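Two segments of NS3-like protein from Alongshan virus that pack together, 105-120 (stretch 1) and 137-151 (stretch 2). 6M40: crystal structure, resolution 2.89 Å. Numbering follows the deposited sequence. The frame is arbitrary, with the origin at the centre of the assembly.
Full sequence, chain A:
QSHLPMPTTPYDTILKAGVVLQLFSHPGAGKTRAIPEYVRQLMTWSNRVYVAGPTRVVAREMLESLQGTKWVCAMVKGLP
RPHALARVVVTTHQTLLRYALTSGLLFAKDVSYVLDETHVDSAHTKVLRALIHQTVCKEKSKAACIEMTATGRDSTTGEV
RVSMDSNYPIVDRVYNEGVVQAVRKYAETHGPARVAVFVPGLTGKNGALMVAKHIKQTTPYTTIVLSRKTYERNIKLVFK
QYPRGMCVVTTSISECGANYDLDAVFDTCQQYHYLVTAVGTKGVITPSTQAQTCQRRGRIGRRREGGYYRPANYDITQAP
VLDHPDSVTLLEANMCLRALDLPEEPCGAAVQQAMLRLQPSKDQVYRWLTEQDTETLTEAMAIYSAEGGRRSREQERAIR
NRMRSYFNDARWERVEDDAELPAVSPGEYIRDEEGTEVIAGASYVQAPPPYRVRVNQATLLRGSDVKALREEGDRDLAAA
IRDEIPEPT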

# COMPACT_ATOMS: atom_id res chain seq x y z
N LEU A 105 14.20 18.83 7.43
CA LEU A 105 12.74 18.67 7.35
C LEU A 105 12.14 18.28 8.69
O LEU A 105 11.28 19.00 9.21
CB LEU A 105 12.35 17.64 6.28
CG LEU A 105 10.88 17.75 5.85
CD1 LEU A 105 10.56 19.16 5.34
CD2 LEU A 105 10.51 16.72 4.80
N LEU A 106 12.56 17.15 9.24
CA LEU A 106 12.04 16.72 10.53
C LEU A 106 12.53 17.63 11.65
O LEU A 106 11.82 17.79 12.65
CB LEU A 106 12.47 15.28 10.81
CG LEU A 106 12.18 14.26 9.71
CD1 LEU A 106 12.58 12.86 10.15
CD2 LEU A 106 10.71 14.31 9.29
N PHE A 107 13.71 18.24 11.53
CA PHE A 107 14.17 19.23 12.49
C PHE A 107 13.43 20.55 12.35
O PHE A 107 13.53 21.40 13.23
CB PHE A 107 15.67 19.51 12.37
CG PHE A 107 16.52 18.31 12.63
CD1 PHE A 107 16.80 17.90 13.92
CD2 PHE A 107 16.99 17.56 11.58
CE1 PHE A 107 17.56 16.78 14.16
CE2 PHE A 107 17.76 16.43 11.81
CZ PHE A 107 18.04 16.05 13.10
N ALA A 108 12.71 20.74 11.25
CA ALA A 108 11.94 21.96 11.07
C ALA A 108 10.70 21.93 11.97
O ALA A 108 10.26 20.87 12.43
CB ALA A 108 11.54 22.13 9.61
N LYS A 109 10.15 23.11 12.23
CA LYS A 109 8.97 23.25 13.07
C LYS A 109 7.81 23.91 12.32
O LYS A 109 6.77 24.18 12.94
CB LYS A 109 9.29 24.05 14.33
CG LYS A 109 9.84 23.22 15.48
CD LYS A 109 11.36 23.26 15.54
CE LYS A 109 11.86 24.35 16.48
NZ LYS A 109 13.28 24.69 16.20
N ASP A 110 7.96 24.15 11.02
CA ASP A 110 7.02 24.94 10.24
C ASP A 110 6.53 24.18 9.02
O ASP A 110 6.15 24.78 8.01
CB ASP A 110 7.66 26.27 9.81
CG ASP A 110 8.87 26.08 8.90
OD1 ASP A 110 9.58 25.06 9.02
OD2 ASP A 110 9.12 26.97 8.06
N VAL A 111 6.53 22.85 9.09
CA VAL A 111 6.11 22.01 7.97
C VAL A 111 4.99 21.10 8.46
O VAL A 111 5.19 20.26 9.35
CB VAL A 111 7.26 21.17 7.41
CG1 VAL A 111 6.78 20.37 6.21
CG2 VAL A 111 8.44 22.05 7.03
N SER A 112 3.81 21.25 7.85
CA SER A 112 2.67 20.40 8.12
C SER A 112 2.52 19.39 6.98
O SER A 112 2.95 19.63 5.85
CB SER A 112 1.39 21.23 8.28
OG SER A 112 1.42 21.92 9.51
N TYR A 113 1.93 18.24 7.30
CA TYR A 113 1.84 17.12 6.38
C TYR A 113 0.38 16.74 6.20
O TYR A 113 -0.45 16.98 7.08
CB TYR A 113 2.72 15.95 6.89
CG TYR A 113 4.15 16.38 7.21
CD1 TYR A 113 4.47 16.99 8.42
CD2 TYR A 113 5.19 16.21 6.28
CE1 TYR A 113 5.77 17.41 8.71
CE2 TYR A 113 6.50 16.63 6.57
CZ TYR A 113 6.77 17.22 7.79
OH TYR A 113 8.05 17.63 8.09
N VAL A 114 0.04 16.21 5.02
CA VAL A 114 -1.27 15.62 4.75
C VAL A 114 -1.00 14.27 4.09
O VAL A 114 -0.45 14.22 2.99
CB VAL A 114 -2.14 16.50 3.83
CG1 VAL A 114 -3.31 15.69 3.29
CG2 VAL A 114 -2.66 17.74 4.56
N LEU A 115 -1.40 13.19 4.75
CA LEU A 115 -1.14 11.85 4.26
C LEU A 115 -2.44 11.15 3.91
O LEU A 115 -3.39 11.16 4.69
CB LEU A 115 -0.39 11.03 5.31
CG LEU A 115 1.11 11.28 5.49
CD1 LEU A 115 1.42 12.69 5.93
CD2 LEU A 115 1.61 10.27 6.51
N ASP A 116 -2.48 10.56 2.72
CA ASP A 116 -3.66 9.90 2.19
C ASP A 116 -3.38 8.41 2.05
O ASP A 116 -2.29 8.02 1.62
CB ASP A 116 -4.06 10.50 0.84
CG ASP A 116 -5.32 9.88 0.26
OD1 ASP A 116 -6.10 9.26 1.00
OD2 ASP A 116 -5.52 10.00 -0.97
N GLU A 117 -4.36 7.59 2.42
CA GLU A 117 -4.22 6.14 2.36
C GLU A 117 -3.17 5.64 3.36
O GLU A 117 -2.34 4.78 3.04
CB GLU A 117 -3.88 5.68 0.95
CG GLU A 117 -4.89 6.07 -0.11
CD GLU A 117 -6.14 5.21 -0.07
OE1 GLU A 117 -6.02 3.98 -0.23
OE2 GLU A 117 -7.24 5.76 0.12
N THR A 118 -3.19 6.21 4.56
CA THR A 118 -2.23 5.80 5.58
C THR A 118 -2.29 4.31 5.88
O THR A 118 -1.40 3.79 6.56
CB THR A 118 -2.46 6.60 6.86
OG1 THR A 118 -3.23 7.77 6.56
CG2 THR A 118 -1.14 7.03 7.46
N HIS A 119 -3.32 3.62 5.39
CA HIS A 119 -3.61 2.23 5.69
C HIS A 119 -2.93 1.26 4.73
O HIS A 119 -3.32 0.08 4.67
CB HIS A 119 -5.12 2.00 5.66
CG HIS A 119 -5.75 2.42 4.37
ND1 HIS A 119 -6.64 3.46 4.28
CD2 HIS A 119 -5.58 1.97 3.10
CE1 HIS A 119 -7.02 3.62 3.02
NE2 HIS A 119 -6.38 2.72 2.29
N VAL A 120 -1.95 1.71 3.95
CA VAL A 120 -1.35 0.85 2.94
C VAL A 120 -0.34 -0.10 3.59
O VAL A 120 0.24 0.19 4.64
CB VAL A 120 -0.68 1.69 1.83
CG1 VAL A 120 0.14 0.81 0.90
CG2 VAL A 120 -1.72 2.45 1.04
N CYS A 137 4.04 16.53 16.77
CA CYS A 137 3.78 16.69 18.20
C CYS A 137 5.02 17.15 18.96
O CYS A 137 4.96 17.30 20.19
CB CYS A 137 3.28 15.37 18.79
SG CYS A 137 1.96 14.62 17.84
N LYS A 138 6.12 17.37 18.26
CA LYS A 138 7.37 17.85 18.83
C LYS A 138 7.18 19.03 19.76
O LYS A 138 6.20 19.77 19.66
CB LYS A 138 8.30 18.21 17.67
CG LYS A 138 9.71 18.57 18.01
CD LYS A 138 10.33 19.34 16.85
CE LYS A 138 10.13 18.63 15.51
NZ LYS A 138 10.82 19.35 14.40
N GLU A 139 8.12 19.22 20.69
CA GLU A 139 8.10 20.39 21.55
C GLU A 139 8.42 21.64 20.74
O GLU A 139 9.36 21.66 19.93
CB GLU A 139 9.10 20.23 22.69
CG GLU A 139 8.98 18.92 23.45
CD GLU A 139 9.92 17.84 22.94
OE1 GLU A 139 11.13 18.12 22.80
OE2 GLU A 139 9.45 16.72 22.68
N LYS A 140 7.64 22.69 20.96
CA LYS A 140 7.71 23.95 20.23
C LYS A 140 7.23 23.81 18.79
O LYS A 140 7.59 24.63 17.94
CB LYS A 140 9.12 24.55 20.23
CG LYS A 140 10.05 24.20 21.38
CD LYS A 140 11.39 23.75 20.81
CE LYS A 140 12.51 23.67 21.83
NZ LYS A 140 13.77 23.14 21.21
N SER A 141 6.46 22.78 18.49
CA SER A 141 5.99 22.59 17.12
C SER A 141 4.97 23.65 16.74
O SER A 141 4.15 24.07 17.56
CB SER A 141 5.35 21.21 16.94
OG SER A 141 4.51 21.24 15.80
N LYS A 142 5.00 24.05 15.48
CA LYS A 142 4.01 24.95 14.90
C LYS A 142 3.53 24.39 13.56
O LYS A 142 3.52 25.06 12.53
CB LYS A 142 4.58 26.35 14.76
CG LYS A 142 4.55 27.12 16.08
CD LYS A 142 5.59 28.22 16.13
CE LYS A 142 6.13 28.40 17.54
NZ LYS A 142 7.52 28.93 17.53
N ALA A 143 3.11 23.13 13.59
CA ALA A 143 2.61 22.44 12.42
C ALA A 143 1.72 21.29 12.88
O ALA A 143 1.78 20.87 14.04
CB ALA A 143 3.76 21.92 11.54
N ALA A 144 0.88 20.81 11.97
CA ALA A 144 -0.03 19.71 12.25
C ALA A 144 0.05 18.68 11.13
O ALA A 144 0.64 18.94 10.06
CB ALA A 144 -1.47 20.21 12.40
N CYS A 145 -0.54 17.51 11.37
CA CYS A 145 -0.69 16.46 10.37
C CYS A 145 -2.17 16.15 10.21
O CYS A 145 -2.96 16.27 11.15
CB CYS A 145 0.09 15.19 10.76
SG CYS A 145 -0.12 13.76 9.66
N ILE A 146 -2.55 15.73 9.00
CA ILE A 146 -3.89 15.25 8.73
C ILE A 146 -3.76 13.87 8.10
O ILE A 146 -3.31 13.74 6.95
CB ILE A 146 -4.68 16.20 7.82
CG1 ILE A 146 -4.93 17.52 8.55
CG2 ILE A 146 -6.01 15.57 7.41
CD1 ILE A 146 -5.68 18.54 7.75
N GLU A 147 -4.15 12.85 8.85
CA GLU A 147 -4.22 11.48 8.35
C GLU A 147 -5.62 11.19 7.82
O GLU A 147 -6.62 11.57 8.44
CB GLU A 147 -3.90 10.48 9.45
CG GLU A 147 -2.45 10.12 9.61
CD GLU A 147 -2.28 8.98 10.58
OE1 GLU A 147 -3.21 8.15 10.71
OE2 GLU A 147 -1.22 8.91 11.22
N MSE A 148 -5.69 10.49 6.70
CA MSE A 148 -6.98 10.08 6.16
C MSE A 148 -6.87 8.68 5.57
O MSE A 148 -6.02 8.39 4.75
CB MSE A 148 -7.49 11.07 5.10
CG MSE A 148 -6.40 11.79 4.31
SE MSE A 148 -7.19 13.12 3.10
CE MSE A 148 -7.86 11.89 1.72
N THR A 149 -7.77 7.81 6.03
CA THR A 149 -7.74 6.39 5.71
C THR A 149 -9.16 5.85 5.64
O THR A 149 -10.11 6.47 6.12
CB THR A 149 -6.97 5.58 6.76
OG1 THR A 149 -7.53 5.88 8.05
CG2 THR A 149 -5.51 5.90 6.73
N ALA A 150 -9.28 4.65 5.09
CA ALA A 150 -10.52 3.89 5.11
C ALA A 150 -10.53 2.82 6.20
O ALA A 150 -11.13 1.76 6.02
CB ALA A 150 -10.77 3.26 3.74
N THR A 151 -9.86 3.08 7.32
CA THR A 151 -9.79 2.13 8.43
C THR A 151 -9.54 2.86 9.75
O THR A 151 -9.17 2.25 10.75
CB THR A 151 -8.68 1.10 8.23
OG1 THR A 151 -7.42 1.77 8.12
CG2 THR A 151 -8.92 0.25 6.99

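Strand 111-116 and the strand beginning at Cys 145 lie side by side and parallel. Their axes approach to 4.8 Å, with 2° between their directions. Tyr 113 pairs with Cys 145, Val 114 with Ile 146, Leu 115 with Glu 147 and Asp 116 with Met 148. The hydrogen bonds alternate between the strands, as expected of a parallel pair. Tyr 113 N donates to Ala 144 O (3.1 Å), and Ile 146 N donates to Tyr 113 O (3.1 Å). Leu 115 N then donates to Ile 146 O (3.0 Å), and Met 148 N to Leu 115 O (3.1 Å). Glu 117 N to Met 148 O (3.0 Å) ends the ladder. Before the strands, Lys 142 N also donates to Lys 109 O (3.1 Å).

Paired side chains share a face of the sheet. Val 114, Ile 146, Asp 116 and Met 148 lie on one. Val 114 CG2 packs 4.1 Å from Ile 146 CB. Met 148 is selenomethionine; its CE reaches within 3.2 Å of Asp 116 OD1. Tyr 113, Cys 145, Leu 115 and Glu 147 lie on the other face, where Leu 115 CD1 is 4.2 Å from Cys 145 SG.

Side chains also bind backbone at both ends of the contact. Lys 138 points toward stretch 1, and its NZ donates to Leu 106 O (2.5 Å) and Ala 108 O (2.6 Å). This ties the loop before the first strand to the Lys 138 to Ser 141 type II turn. Ser 112 OG accepts from Ala 144 N (2.8 Å), one step before the ladder. At the far end, Thr 118 OG1 makes a weak hydrogen bond to Met 148 O (3.4 Å). His 119 turns its ring edge to stretch 2: ND1 lies 3.3 Å from Thr 149 CB and 3.0 Å from Ala 150 N.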